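Local coordinates for glyoxalase-related enzyme, AraC type (Clostridium phytofermentans, PDB 3BT3), which is of unknown function but belongs to the glyoxalase-related VOC superfamily and probably serves as the ligand-sensing part of an AraC-type transcription regulator, at residues G91-L104 with C129-E143. Sequence-based numbering, arbitrary orientation.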
ATOM      1  N   GLY A  91      -0.173  -4.736  13.282  1.00 32.96           N
ATOM      2  CA  GLY A  91       1.196  -4.444  12.904  1.00 29.73           C
ATOM      3  C   GLY A  91       1.224  -3.242  11.974  1.00 29.18           C
ATOM      4  O   GLY A  91       0.294  -2.428  11.972  1.00 30.66           O
ATOM      5  N   VAL A  92       2.282  -3.140  11.177  1.00 26.28           N
ATOM      6  CA  VAL A  92       2.458  -2.037  10.245  1.00 25.58           C
ATOM      7  C   VAL A  92       1.563  -2.126   9.013  1.00 26.70           C
ATOM      8  O   VAL A  92       1.560  -3.130   8.303  1.00 28.43           O
ATOM      9  CB  VAL A  92       3.931  -1.948   9.779  1.00 25.13           C
ATOM     10  CG1 VAL A  92       4.053  -0.921   8.667  1.00 23.47           C
ATOM     11  CG2 VAL A  92       4.833  -1.576  10.958  1.00 20.52           C
ATOM     12  N   ALA A  93       0.821  -1.055   8.757  1.00 26.09           N
ATOM     13  CA  ALA A  93      -0.084  -0.997   7.618  1.00 26.36           C
ATOM     14  C   ALA A  93       0.312   0.082   6.624  1.00 27.17           C
ATOM     15  O   ALA A  93      -0.215   0.125   5.522  1.00 30.05           O
ATOM     16  CB  ALA A  93      -1.511  -0.740   8.098  1.00 23.56           C
ATOM     17  N   GLY A  94       1.225   0.961   7.020  1.00 27.69           N
ATOM     18  CA  GLY A  94       1.651   2.041   6.147  1.00 26.77           C
ATOM     19  C   GLY A  94       3.080   2.493   6.396  1.00 27.00           C
ATOM     20  O   GLY A  94       3.563   2.503   7.530  1.00 25.28           O
ATOM     21  N   PHE A  95       3.755   2.876   5.321  1.00 27.80           N
ATOM     22  CA  PHE A  95       5.141   3.314   5.380  1.00 29.41           C
ATOM     23  C   PHE A  95       5.257   4.465   4.402  1.00 29.72           C
ATOM     24  O   PHE A  95       5.611   4.262   3.248  1.00 30.17           O
ATOM     25  CB  PHE A  95       6.051   2.159   4.950  1.00 30.94           C
ATOM     26  CG  PHE A  95       7.512   2.488   4.996  1.00 32.81           C
ATOM     27  CD1 PHE A  95       8.112   2.890   6.188  1.00 33.44           C
ATOM     28  CD2 PHE A  95       8.295   2.381   3.854  1.00 32.96           C
ATOM     29  CE1 PHE A  95       9.472   3.179   6.245  1.00 34.77           C
ATOM     30  CE2 PHE A  95       9.661   2.667   3.897  1.00 36.30           C
ATOM     31  CZ  PHE A  95      10.252   3.067   5.101  1.00 34.91           C
ATOM     32  N   MET A  96       4.961   5.676   4.851  1.00 30.77           N
ATOM     33  CA  MET A  96       4.991   6.800   3.932  1.00 32.36           C
ATOM     34  C   MET A  96       5.975   7.934   4.195  1.00 32.50           C
ATOM     35  O   MET A  96       6.190   8.357   5.328  1.00 34.61           O
ATOM     36  CB  MET A  96       3.558   7.343   3.739  1.00 30.14           C
ATOM     37  CG  MET A  96       2.783   7.772   4.988  1.00 31.08           C
ATOM     38  SD  MET A  96       0.961   8.033   4.673  1.00 26.69           S
ATOM     39  CE  MET A  96       0.325   6.680   5.515  1.00 26.26           C
ATOM     40  N   MET A  97       6.580   8.400   3.109  1.00 32.99           N
ATOM     41  CA  MET A  97       7.544   9.486   3.145  1.00 33.26           C
ATOM     42  C   MET A  97       6.775  10.801   3.162  1.00 33.94           C
ATOM     43  O   MET A  97       5.887  11.015   2.331  1.00 33.66           O
ATOM     44  CB  MET A  97       8.442   9.429   1.902  1.00 32.08           C
ATOM     45  CG  MET A  97       9.581  10.465   1.875  1.00 30.73           C
ATOM     46  SD  MET A  97      10.288  10.732   0.211  1.00 30.42           S
ATOM     47  CE  MET A  97      11.159   9.206  -0.064  1.00 28.06           C
ATOM     48  N   ILE A  98       7.106  11.676   4.108  1.00 33.68           N
ATOM     49  CA  ILE A  98       6.437  12.962   4.188  1.00 35.62           C
ATOM     50  C   ILE A  98       7.394  14.130   4.337  1.00 37.01           C
ATOM     51  O   ILE A  98       8.610  13.969   4.445  1.00 36.82           O
ATOM     52  CB  ILE A  98       5.454  13.035   5.367  1.00 36.93           C
ATOM     53  CG1 ILE A  98       6.226  13.066   6.681  1.00 38.34           C
ATOM     54  CG2 ILE A  98       4.502  11.854   5.336  1.00 37.51           C
ATOM     55  CD1 ILE A  98       5.369  13.440   7.861  1.00 42.63           C
ATOM     56  N   GLU A  99       6.817  15.321   4.345  1.00 38.43           N
ATOM     57  CA  GLU A  99       7.585  16.536   4.494  1.00 38.19           C
ATOM     58  C   GLU A  99       6.879  17.342   5.571  1.00 35.91           C
ATOM     59  O   GLU A  99       5.690  17.623   5.464  1.00 34.43           O
ATOM     60  CB  GLU A  99       7.602  17.285   3.167  1.00 42.38           C
ATOM     61  CG  GLU A  99       8.822  18.153   2.962  1.00 48.96           C
ATOM     62  CD  GLU A  99       9.121  18.377   1.490  1.00 53.35           C
ATOM     63  OE1 GLU A  99      10.138  19.040   1.186  1.00 56.59           O
ATOM     64  OE2 GLU A  99       8.341  17.889   0.638  1.00 55.30           O
ATOM     65  N   GLY A 100       7.613  17.691   6.621  1.00 34.16           N
ATOM     66  CA  GLY A 100       7.031  18.442   7.719  1.00 32.41           C
ATOM     67  C   GLY A 100       6.655  17.480   8.826  1.00 31.77           C
ATOM     68  O   GLY A 100       5.533  17.508   9.335  1.00 32.96           O
ATOM     69  N   ILE A 101       7.599  16.619   9.196  1.00 30.52           N
ATOM     70  CA  ILE A 101       7.364  15.624  10.230  1.00 30.04           C
ATOM     71  C   ILE A 101       7.030  16.260  11.580  1.00 30.97           C
ATOM     72  O   ILE A 101       6.254  15.707  12.357  1.00 31.41           O
ATOM     73  CB  ILE A 101       8.590  14.682  10.376  1.00 28.85           C
ATOM     74  CG1 ILE A 101       8.265  13.546  11.339  1.00 30.37           C
ATOM     75  CG2 ILE A 101       9.793  15.444  10.888  1.00 26.93           C
ATOM     76  CD1 ILE A 101       7.138  12.680  10.877  1.00 33.99           C
ATOM     77  N   ASP A 102       7.608  17.421  11.859  1.00 30.43           N
ATOM     78  CA  ASP A 102       7.334  18.101  13.121  1.00 31.89           C
ATOM     79  C   ASP A 102       5.909  18.637  13.103  1.00 31.81           C
ATOM     80  O   ASP A 102       5.193  18.551  14.093  1.00 30.83           O
ATOM     81  CB  ASP A 102       8.326  19.242  13.330  1.00 32.26           C
ATOM     82  CG  ASP A 102       9.756  18.749  13.405  1.00 36.40           C
ATOM     83  OD1 ASP A 102      10.123  18.156  14.447  1.00 36.94           O
ATOM     84  OD2 ASP A 102      10.505  18.943  12.417  1.00 34.25           O
ATOM     85  N   ALA A 103       5.505  19.194  11.967  1.00 31.14           N
ATOM     86  CA  ALA A 103       4.158  19.720  11.829  1.00 31.81           C
ATOM     87  C   ALA A 103       3.155  18.580  12.019  1.00 31.63           C
ATOM     88  O   ALA A 103       2.137  18.756  12.682  1.00 31.79           O
ATOM     89  CB  ALA A 103       3.975  20.368  10.455  1.00 30.35           C
ATOM     90  N   LEU A 104       3.438  17.411  11.449  1.00 30.90           N
ATOM     91  CA  LEU A 104       2.524  16.282  11.598  1.00 31.69           C
ATOM     92  C   LEU A 104       2.311  15.912  13.060  1.00 32.01           C
ATOM     93  O   LEU A 104       1.179  15.822  13.528  1.00 33.22           O
ATOM     94  CB  LEU A 104       3.037  15.043  10.859  1.00 31.27           C
ATOM     95  CG  LEU A 104       2.266  13.756  11.193  1.00 31.01           C
ATOM     96  CD1 LEU A 104       0.828  13.908  10.776  1.00 30.35           C
ATOM     97  CD2 LEU A 104       2.884  12.565  10.483  1.00 33.24           C
ATOM     98  N   CYS A 129       8.412   8.554  13.063  1.00 34.02           N
ATOM     99  CA  CYS A 129       7.531   8.384  14.202  1.00 34.10           C
ATOM    100  C   CYS A 129       6.383   7.546  13.670  1.00 32.05           C
ATOM    101  O   CYS A 129       6.045   7.627  12.490  1.00 31.68           O
ATOM    102  CB  CYS A 129       7.016   9.727  14.734  1.00 34.32           C
ATOM    103  SG  CYS A 129       5.779  10.549  13.712  1.00 41.23           S
ATOM    104  N   SER A 130       5.809   6.715  14.525  1.00 29.81           N
ATOM    105  CA  SER A 130       4.700   5.890  14.098  1.00 28.42           C
ATOM    106  C   SER A 130       3.441   6.264  14.873  1.00 28.27           C
ATOM    107  O   SER A 130       3.505   6.728  16.009  1.00 28.66           O
ATOM    108  CB  SER A 130       5.048   4.404  14.255  1.00 27.07           C
ATOM    109  OG  SER A 130       5.488   4.105  15.561  1.00 26.18           O
ATOM    110  N   ILE A 131       2.295   6.081  14.231  1.00 28.30           N
ATOM    111  CA  ILE A 131       1.017   6.414  14.831  1.00 27.93           C
ATOM    112  C   ILE A 131       0.164   5.164  14.854  1.00 29.08           C
ATOM    113  O   ILE A 131       0.206   4.369  13.923  1.00 30.76           O
ATOM    114  CB  ILE A 131       0.286   7.488  13.998  1.00 28.87           C
ATOM    115  CG1 ILE A 131       1.210   8.692  13.816  1.00 30.89           C
ATOM    116  CG2 ILE A 131      -1.019   7.907  14.677  1.00 24.90           C
ATOM    117  CD1 ILE A 131       0.605   9.824  13.015  1.00 34.35           C
ATOM    118  N   THR A 132      -0.593   4.988  15.928  1.00 28.42           N
ATOM    119  CA  THR A 132      -1.488   3.854  16.047  1.00 27.57           C
ATOM    120  C   THR A 132      -2.856   4.409  15.668  1.00 28.63           C
ATOM    121  O   THR A 132      -3.272   5.428  16.214  1.00 28.63           O
ATOM    122  CB  THR A 132      -1.539   3.336  17.484  1.00 28.33           C
ATOM    123  OG1 THR A 132      -0.225   2.941  17.897  1.00 28.00           O
ATOM    124  CG2 THR A 132      -2.484   2.146  17.580  1.00 25.82           C
ATOM    125  N   THR A 133      -3.548   3.759  14.733  1.00 27.64           N
ATOM    126  CA  THR A 133      -4.858   4.247  14.306  1.00 27.86           C
ATOM    127  C   THR A 133      -5.947   3.818  15.264  1.00 27.70           C
ATOM    128  O   THR A 133      -5.697   3.049  16.191  1.00 26.57           O
ATOM    129  CB  THR A 133      -5.247   3.729  12.904  1.00 28.05           C
ATOM    130  OG1 THR A 133      -5.502   2.314  12.956  1.00 27.59           O
ATOM    131  CG2 THR A 133      -4.144   4.012  11.924  1.00 27.43           C
ATOM    132  N   THR A 134      -7.158   4.309  15.019  1.00 29.53           N
ATOM    133  CA  THR A 134      -8.312   3.978  15.854  1.00 31.75           C
ATOM    134  C   THR A 134      -8.625   2.496  15.725  1.00 32.39           C
ATOM    135  O   THR A 134      -9.347   1.940  16.541  1.00 33.81           O
ATOM    136  CB  THR A 134      -9.583   4.779  15.438  1.00 31.94           C
ATOM    137  OG1 THR A 134     -10.633   4.545  16.383  1.00 33.94           O
ATOM    138  CG2 THR A 134     -10.078   4.337  14.067  1.00 32.50           C
ATOM    139  N   ASP A 135      -8.076   1.863  14.693  1.00 32.64           N
ATOM    140  CA  ASP A 135      -8.317   0.447  14.458  1.00 32.66           C
ATOM    141  C   ASP A 135      -7.206  -0.437  15.000  1.00 32.27           C
ATOM    142  O   ASP A 135      -7.315  -1.656  14.971  1.00 31.02           O
ATOM    143  CB  ASP A 135      -8.486   0.200  12.959  1.00 33.63           C
ATOM    144  CG  ASP A 135      -9.670   0.947  12.382  1.00 36.98           C
ATOM    145  OD1 ASP A 135      -9.486   1.774  11.463  1.00 35.49           O
ATOM    146  OD2 ASP A 135     -10.795   0.708  12.863  1.00 39.04           O
ATOM    147  N   GLY A 136      -6.129   0.181  15.476  1.00 32.64           N
ATOM    148  CA  GLY A 136      -5.023  -0.589  16.012  1.00 32.30           C
ATOM    149  C   GLY A 136      -3.798  -0.761  15.122  1.00 32.06           C
ATOM    150  O   GLY A 136      -2.745  -1.136  15.625  1.00 32.52           O
ATOM    151  N   CYS A 137      -3.912  -0.495  13.821  1.00 30.18           N
ATOM    152  CA  CYS A 137      -2.767  -0.644  12.923  1.00 30.92           C
ATOM    153  C   CYS A 137      -1.750   0.436  13.193  1.00 29.47           C
ATOM    154  O   CYS A 137      -2.063   1.481  13.775  1.00 28.69           O
ATOM    155  CB  CYS A 137      -3.146  -0.504  11.447  1.00 33.29           C
ATOM    156  SG  CYS A 137      -4.808  -0.897  11.014  1.00 44.80           S
ATOM    157  N   ILE A 138      -0.538   0.181  12.714  1.00 27.22           N
ATOM    158  CA  ILE A 138       0.569   1.103  12.854  1.00 24.90           C
ATOM    159  C   ILE A 138       0.866   1.795  11.532  1.00 24.25           C
ATOM    160  O   ILE A 138       0.935   1.149  10.482  1.00 24.56           O
ATOM    161  CB  ILE A 138       1.867   0.372  13.293  1.00 24.43           C
ATOM    162  CG1 ILE A 138       1.651  -0.357  14.623  1.00 25.19           C
ATOM    163  CG2 ILE A 138       3.011   1.361  13.374  1.00 21.58           C
ATOM    164  CD1 ILE A 138       1.117   0.519  15.739  1.00 25.20           C
ATOM    165  N   LEU A 139       1.044   3.109  11.586  1.00 23.91           N
ATOM    166  CA  LEU A 139       1.395   3.869  10.398  1.00 23.42           C
ATOM    167  C   LEU A 139       2.745   4.506  10.666  1.00 24.28           C
ATOM    168  O   LEU A 139       2.913   5.235  11.653  1.00 21.14           O
ATOM    169  CB  LEU A 139       0.375   4.971  10.113  1.00 22.43           C
ATOM    170  CG  LEU A 139      -1.054   4.561   9.795  1.00 23.42           C
ATOM    171  CD1 LEU A 139      -1.852   5.790   9.411  1.00 21.15           C
ATOM    172  CD2 LEU A 139      -1.053   3.542   8.659  1.00 24.22           C
ATOM    173  N   ARG A 140       3.703   4.232   9.790  1.00 24.18           N
ATOM    174  CA  ARG A 140       5.037   4.799   9.931  1.00 24.08           C
ATOM    175  C   ARG A 140       5.203   6.010   9.021  1.00 25.17           C
ATOM    176  O   ARG A 140       4.873   5.972   7.839  1.00 25.92           O
ATOM    177  CB  ARG A 140       6.095   3.743   9.610  1.00 22.70           C
ATOM    178  CG  ARG A 140       6.104   2.573  10.595  1.00 24.37           C
ATOM    179  CD  ARG A 140       7.152   1.528  10.243  1.00 19.49           C
ATOM    180  NE  ARG A 140       8.485   2.111  10.174  1.00 25.21           N
ATOM    181  CZ  ARG A 140       9.570   1.457   9.767  1.00 27.61           C
ATOM    182  NH1 ARG A 140       9.488   0.189   9.393  1.00 29.19           N
ATOM    183  NH2 ARG A 140      10.743   2.073   9.731  1.00 28.45           N
ATOM    184  N   PHE A 141       5.701   7.096   9.590  1.00 26.04           N
ATOM    185  CA  PHE A 141       5.923   8.320   8.834  1.00 28.04           C
ATOM    186  C   PHE A 141       7.406   8.659   8.925  1.00 29.70           C
ATOM    187  O   PHE A 141       8.007   8.564  10.000  1.00 30.43           O
ATOM    188  CB  PHE A 141       5.087   9.457   9.423  1.00 28.34           C
ATOM    189  CG  PHE A 141       3.601   9.281   9.232  1.00 29.45           C
ATOM    190  CD1 PHE A 141       2.978   9.712   8.063  1.00 30.19           C
ATOM    191  CD2 PHE A 141       2.826   8.676  10.215  1.00 29.70           C
ATOM    192  CE1 PHE A 141       1.606   9.546   7.876  1.00 30.53           C
ATOM    193  CE2 PHE A 141       1.451   8.503  10.038  1.00 30.77           C
ATOM    194  CZ  PHE A 141       0.840   8.939   8.871  1.00 30.71           C
ATOM    195  N   PHE A 142       8.016   9.032   7.808  1.00 29.40           N
ATOM    196  CA  PHE A 142       9.424   9.379   7.858  1.00 31.75           C
ATOM    197  C   PHE A 142       9.758  10.519   6.927  1.00 34.11           C
ATOM    198  O   PHE A 142       9.047  10.774   5.953  1.00 35.98           O
ATOM    199  CB  PHE A 142      10.305   8.153   7.544  1.00 31.30           C
ATOM    200  CG  PHE A 142      10.247   7.703   6.109  1.00 29.93           C
ATOM    201  CD1 PHE A 142      11.070   8.284   5.150  1.00 28.85           C
ATOM    202  CD2 PHE A 142       9.349   6.715   5.715  1.00 29.52           C
ATOM    203  CE1 PHE A 142      10.996   7.889   3.812  1.00 29.81           C
ATOM    204  CE2 PHE A 142       9.268   6.313   4.385  1.00 29.66           C
ATOM    205  CZ  PHE A 142      10.094   6.902   3.431  1.00 28.30           C
ATOM    206  N   GLU A 143      10.835  11.220   7.260  1.00 36.57           N
ATOM    207  CA  GLU A 143      11.328  12.336   6.465  1.00 38.85           C
ATOM    208  C   GLU A 143      12.845  12.221   6.474  1.00 40.01           C
ATOM    209  O   GLU A 143      13.473  12.172   7.541  1.00 36.08           O
ATOM    210  CB  GLU A 143      10.898  13.672   7.071  1.00 39.74           C
ATOM    211  CG  GLU A 143      11.258  14.866   6.210  1.00 42.17           C
ATOM    212  CD  GLU A 143      10.718  16.181   6.752  1.00 45.81           C
ATOM    213  OE1 GLU A 143      10.777  17.186   6.013  1.00 47.03           O
ATOM    214  OE2 GLU A 143      10.241  16.218   7.907  1.00 44.21           O
TER
HETATM  215  O   HOH W   1      -0.886  -3.174  15.489  1.00 38.81           O
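V92-E99 and I138-E143 run side by side as parallel strands, 13° apart, and a beta bulge at V92-G94 shifts their register by one residue. At the bulge, I138 O takes a straight bond from A93 N (2.8 Å) and a weak one from G94 N. Backbone bonds then alternate along the ladder as far as I98 N to F142 O.

On one face, F142 leans across the neighbouring strand. Its CG sits between the backbone N and the carbonyl carbon (chi1 70°), which lays the ring against M97 and F95. M97 CA lies over the F142 ring face, 3.8 Å from the centroid, a CH-pi contact. F142 CE2 sits over a face of the F95 ring near its rim, 3.5 Å from F95 CZ, with the planes at 33°. F95 CE1 in turn lies over the centre of the R140 guanidinium. That group is salt-bridged to E128.

The opposite face carries M96 and F141, and L104 of helix 101-110 packs onto it. L104 CD2 lies over a face of the F141 ring, 3.6 Å from F141 CG, while I98 CG2 meets the ring edge in plane. M96 runs alongside F141, its SD in an oblique Met-aromatic contact.

At the far end, the E143 carboxylate reaches the start of helix 101-110. E143 OE2 accepts from I101 N (3.0 Å), from above the carboxylate plane, and both carboxylate oxygens take weak bonds from G100 N.

This is the parallel pair of a VOC-type βαβββ module, with strand 92-99 at the edge of the chain's own sheet, strand 138-144 inside it and the helix packed on one face. F95 also meets H82 and F84 of the second subunit edge-to-face, and M97-E99 extend the sheet into that chain. With one good bond, from I101 N, the carboxylate of E143 probably also gains from the helix dipole.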